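PDB 3KF6: protein ten1 from Schizosaccharomyces pombe, which is required for telomere maintenance, binds single-stranded telomeric DNA and pairs with Stn1 in an Rpa2-Rpa3-like complex. Local coordinates for residues Leu91-Tyr94 with Arg95-Val98; Leu9-Ile12 with Asn13-Asn16. One frame throughout, in Å; residues are numbered along the deposited sequence.

How the interactions relate
Both contacts are local, each formed within one continuous run of chain. Interaction 1 lies on the C-terminal helix, its centre about 15 Å from the centre of the chain. Interaction 2 lies deeper, with its centre about 8 Å away, in the loop between strands 8-9 and 23-34. The two meet where Phe-11 packs on Arg-95 and Val-98, and where Leu-9 packs on Tyr-94 and Val-98. Interaction 1 combines regular helix bonds with an Arg-Gln side-chain grip on its more exposed side and a Tyr-Val contact on its buried side. Interaction 2 has i+3 to i turn bonds instead, closed by a glutamine that reaches back to the backbone. Its isoleucines face the OB-fold barrel; residues of 91-98, and Leu-9, also pack on Stn1.

Interaction 1: residues Leu91-Tyr94 with Arg95-Val98; sequences LPRY and RQMV
Gln-96 OE1 is gripped by two nitrogens of Arg-93. NH2 gives the shorter bond, with Arg-93 NH2 to Gln-96 OE1 at 2.8 Å, and it uses a lone pair in the carbonyl plane. Arg-93 NE lies 3.3 Å from the same Gln-96 OE1, and its bond is more bent, at 136°. The oxygen sits at the side-on edge of the guanidinium, close to its plane. The amide and guanidinium are nearly coplanar, 23° apart. The two side chains run side by side. Gln-96 is extended, while Arg-93 bends at chi2 and chi3 to turn its edge to the amide.

Tyr-94 and Val-98 meet on another side of this helix. Val-98 CG2 lies over one face of the Tyr-94 ring, 3.7 Å from the centroid, in a CH-pi contact. It is offset toward the rim, and Tyr-94 CZ is its nearest ring atom. The ring gets there with CG anti to the backbone N (chi1 168°). Trp-136 of the Stn1 chain also packs on Tyr-94.

Pro-92 CA covers one face of the Arg-95 guanidinium, 3.8 Å from its plane. Backbone bonds from i+4 to i join all four pairs, as in an alpha helix; Arg-95 N to Leu-91 O is 2.9 Å. Tyr-94 and Val-98 give the helix an apolar side toward Leu-9 and Leu-27, while the paired donors probably polarise the Gln-96 amide.

Interaction 2: residues Leu9-Ile12 with Asn13-Asn16; sequences LIFI and NQIN
Gln-14 reaches back along the chain to Phe-11. Its CB sits 3.5 Å from Phe-11 O and also approaches Ile-10 CB. CG still lies near that carbonyl. From there the chain runs extended, and Gln-14 CD comes 3.8 Å from Phe-11 CD1. At the tip, Gln-14 OE1 accepts from Phe-11 N at 2.8 Å, in a nearly straight bond of 165°. The donor is tilted 22° from the amide carbonyl plane. OE1 also touches Ile-10 CB and Phe-11 CD1, and Gln-102 of helix 91-103 gives it a second hydrogen bond. Gln-14 NE2 lies 4.2 Å from Phe-11 CD1. The Phe-11 ring runs alongside the amide, with the planes 51° apart.

Backbone bonds close the turns: Gln-14 N to Phe-11 O is 2.9 Å, and Ile-15 N to Ile-12 O is 3.1 Å. Both are i+3 to i bonds. They curl the connection between strands 8-9 and 23-34 against the OB-fold barrel. Ile-12 and Ile-15 lie side by side there, both touching Val-47 and Phe-26. Ile-10 crosses Ile-15 at about a right angle, with Ile-10 CD1 3.8 Å from Ile-15 CG1. A water donates to Ile-12 O and accepts from Asn-16 N, bridging the turn to the next residue.

Interaction 1: residues Leu91-Tyr94 with Arg95-Val98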
loop_
_atom_site.group_PDB
_atom_site.type_symbol
_atom_site.label_atom_id
_atom_site.label_comp_id
_atom_site.label_asym_id
_atom_site.label_seq_id
_atom_site.Cartn_x
_atom_site.Cartn_y
_atom_site.Cartn_z
ATOM N N LEU B 91 -0.424 -11.186 14.124
ATOM C CA LEU B 91 0.944 -11.383 13.659
ATOM C C LEU B 91 1.157 -12.615 12.786
ATOM O O LEU B 91 1.814 -12.534 11.747
ATOM C CB LEU B 91 1.919 -11.419 14.844
ATOM C CG LEU B 91 2.278 -10.059 15.453
ATOM C CD1 LEU B 91 3.230 -10.254 16.633
ATOM C CD2 LEU B 91 2.930 -9.182 14.390
ATOM N N PRO B 92 0.606 -13.772 13.188
ATOM C CA PRO B 92 0.804 -14.967 12.362
ATOM C C PRO B 92 0.272 -14.820 10.939
ATOM O O PRO B 92 0.926 -15.246 9.985
ATOM C CB PRO B 92 0.079 -16.055 13.151
ATOM C CG PRO B 92 0.248 -15.596 14.574
ATOM C CD PRO B 92 -0.056 -14.118 14.458
ATOM N N ARG B 93 -0.909 -14.224 10.795
ATOM C CA ARG B 93 -1.496 -14.046 9.469
ATOM C C ARG B 93 -0.729 -12.976 8.703
ATOM O O ARG B 93 -0.498 -13.101 7.499
ATOM C CB ARG B 93 -2.981 -13.676 9.581
ATOM C CG ARG B 93 -3.796 -14.684 10.392
ATOM C CD ARG B 93 -4.895 -15.389 9.609
ATOM N NE ARG B 93 -4.396 -16.239 8.533
ATOM C CZ ARG B 93 -5.064 -17.276 8.025
ATOM N NH1 ARG B 93 -6.258 -17.605 8.497
ATOM N NH2 ARG B 93 -4.542 -17.981 7.034
ATOM N N TYR B 94 -0.328 -11.917 9.400
ATOM C CA TYR B 94 0.445 -10.866 8.749
ATOM C C TYR B 94 1.764 -11.407 8.186
ATOM O O TYR B 94 2.107 -11.143 7.030
ATOM C CB TYR B 94 0.730 -9.724 9.731
ATOM C CG TYR B 94 1.765 -8.740 9.232
ATOM C CD1 TYR B 94 3.113 -8.905 9.542
ATOM C CD2 TYR B 94 1.405 -7.671 8.412
ATOM C CE1 TYR B 94 4.078 -8.038 9.049
ATOM C CE2 TYR B 94 2.366 -6.792 7.912
ATOM C CZ TYR B 94 3.701 -6.986 8.237
ATOM O OH TYR B 94 4.658 -6.130 7.744
ATOM N N ARG B 95 2.513 -12.169 8.980
ATOM C CA ARG B 95 3.774 -12.679 8.460
ATOM C C ARG B 95 3.546 -13.680 7.332
ATOM O O ARG B 95 4.332 -13.747 6.394
ATOM C CB ARG B 95 4.633 -13.291 9.575
ATOM C CG ARG B 95 4.055 -14.461 10.312
ATOM C CD ARG B 95 5.101 -14.981 11.293
ATOM N NE ARG B 95 4.706 -16.246 11.891
ATOM C CZ ARG B 95 4.295 -16.395 13.143
ATOM N NH1 ARG B 95 4.223 -15.352 13.963
ATOM N NH2 ARG B 95 3.958 -17.597 13.572
ATOM N N GLN B 96 2.457 -14.435 7.415
ATOM C CA GLN B 96 2.127 -15.402 6.374
ATOM C C GLN B 96 1.939 -14.672 5.043
ATOM O O GLN B 96 2.480 -15.084 4.020
ATOM C CB GLN B 96 0.847 -16.157 6.738
ATOM C CG GLN B 96 0.268 -17.025 5.611
ATOM C CD GLN B 96 -1.003 -17.748 6.027
ATOM O OE1 GLN B 96 -1.885 -17.162 6.647
ATOM N NE2 GLN B 96 -1.105 -19.026 5.672
ATOM N N MET B 97 1.195 -13.570 5.061
ATOM C CA MET B 97 0.953 -12.821 3.834
ATOM C C MET B 97 2.177 -12.074 3.314
ATOM O O MET B 97 2.343 -11.935 2.105
ATOM C CB MET B 97 -0.215 -11.846 4.012
ATOM C CG MET B 97 -1.538 -12.517 4.363
ATOM S SD MET B 97 -1.924 -13.983 3.361
ATOM C CE MET B 97 -2.937 -14.910 4.529
ATOM N N VAL B 98 3.028 -11.576 4.211
ATOM C CA VAL B 98 4.231 -10.877 3.774
ATOM C C VAL B 98 5.097 -11.887 3.029
ATOM O O VAL B 98 5.653 -11.582 1.979
ATOM C CB VAL B 98 5.057 -10.311 4.957
ATOM C CG1 VAL B 98 6.417 -9.823 4.461
ATOM C CG2 VAL B 98 4.308 -9.166 5.612
#

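Interaction 2: residues Leu9-Ile12 with Asn13-Asn16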
loop_
_atom_site.group_PDB
_atom_site.type_symbol
_atom_site.label_atom_id
_atom_site.label_comp_id
_atom_site.label_asym_id
_atom_site.label_seq_id
_atom_site.Cartn_x
_atom_site.Cartn_y
_atom_site.Cartn_z
ATOM N N LEU B 9 7.712 -4.369 0.910
ATOM C CA LEU B 9 7.166 -4.954 2.128
ATOM C C LEU B 9 8.081 -6.087 2.570
ATOM O O LEU B 9 8.181 -7.111 1.893
ATOM C CB LEU B 9 5.754 -5.475 1.857
ATOM C CG LEU B 9 4.988 -6.090 3.025
ATOM C CD1 LEU B 9 4.784 -5.052 4.128
ATOM C CD2 LEU B 9 3.643 -6.602 2.511
ATOM N N ILE B 10 8.732 -5.910 3.718
ATOM C CA ILE B 10 9.676 -6.910 4.218
ATOM C C ILE B 10 9.608 -7.116 5.729
ATOM O O ILE B 10 8.846 -6.459 6.427
ATOM C CB ILE B 10 11.114 -6.488 3.905
ATOM C CG1 ILE B 10 11.410 -5.152 4.593
ATOM C CG2 ILE B 10 11.315 -6.359 2.404
ATOM C CD1 ILE B 10 12.863 -4.718 4.496
ATOM N N PHE B 11 10.424 -8.045 6.222
ATOM C CA PHE B 11 10.513 -8.295 7.652
ATOM C C PHE B 11 11.737 -7.520 8.108
ATOM O O PHE B 11 12.608 -7.200 7.299
ATOM C CB PHE B 11 10.735 -9.783 7.948
ATOM C CG PHE B 11 9.590 -10.659 7.552
ATOM C CD1 PHE B 11 9.655 -11.419 6.390
ATOM C CD2 PHE B 11 8.443 -10.720 8.334
ATOM C CE1 PHE B 11 8.587 -12.233 6.012
ATOM C CE2 PHE B 11 7.372 -11.529 7.965
ATOM C CZ PHE B 11 7.446 -12.288 6.800
ATOM N N ILE B 12 11.808 -7.209 9.397
ATOM C CA ILE B 12 12.956 -6.478 9.903
ATOM C C ILE B 12 14.249 -7.237 9.619
ATOM O O ILE B 12 15.271 -6.629 9.295
ATOM C CB ILE B 12 12.814 -6.205 11.414
ATOM C CG1 ILE B 12 11.775 -5.094 11.626
ATOM C CG2 ILE B 12 14.167 -5.808 12.016
ATOM C CD1 ILE B 12 11.516 -4.755 13.080
ATOM N N ASN B 13 14.198 -8.563 9.717
ATOM C CA ASN B 13 15.381 -9.381 9.470
ATOM C C ASN B 13 15.886 -9.318 8.027
ATOM O O ASN B 13 16.942 -9.873 7.719
ATOM C CB ASN B 13 15.113 -10.843 9.860
ATOM C CG ASN B 13 14.022 -11.488 9.028
ATOM O OD1 ASN B 13 14.081 -11.491 7.799
ATOM N ND2 ASN B 13 13.022 -12.052 9.700
ATOM N N GLN B 14 15.144 -8.650 7.147
ATOM C CA GLN B 14 15.545 -8.537 5.744
ATOM C C GLN B 14 16.053 -7.145 5.391
ATOM O O GLN B 14 16.509 -6.905 4.276
ATOM C CB GLN B 14 14.373 -8.875 4.813
ATOM C CG GLN B 14 13.788 -10.261 4.994
ATOM C CD GLN B 14 12.548 -10.465 4.145
ATOM O OE1 GLN B 14 11.605 -9.673 4.212
ATOM N NE2 GLN B 14 12.541 -11.526 3.343
ATOM N N ILE B 15 15.970 -6.218 6.338
ATOM C CA ILE B 15 16.410 -4.857 6.075
ATOM C C ILE B 15 17.854 -4.777 5.584
ATOM O O ILE B 15 18.157 -4.010 4.673
ATOM C CB ILE B 15 16.237 -3.970 7.325
ATOM C CG1 ILE B 15 14.743 -3.818 7.630
ATOM C CG2 ILE B 15 16.867 -2.605 7.094
ATOM C CD1 ILE B 15 14.440 -3.069 8.916
ATOM N N ASN B 16 18.735 -5.575 6.180
ATOM C CA ASN B 16 20.140 -5.567 5.791
ATOM C C ASN B 16 20.395 -6.241 4.446
ATOM O O ASN B 16 21.530 -6.274 3.970
ATOM C CB ASN B 16 20.999 -6.220 6.877
ATOM C CG ASN B 16 20.980 -5.440 8.176
ATOM O OD1 ASN B 16 21.008 -4.210 8.171
ATOM N ND2 ASN B 16 20.945 -6.152 9.298
HETATM O O HOH W 1 17.966 -6.723 9.026
#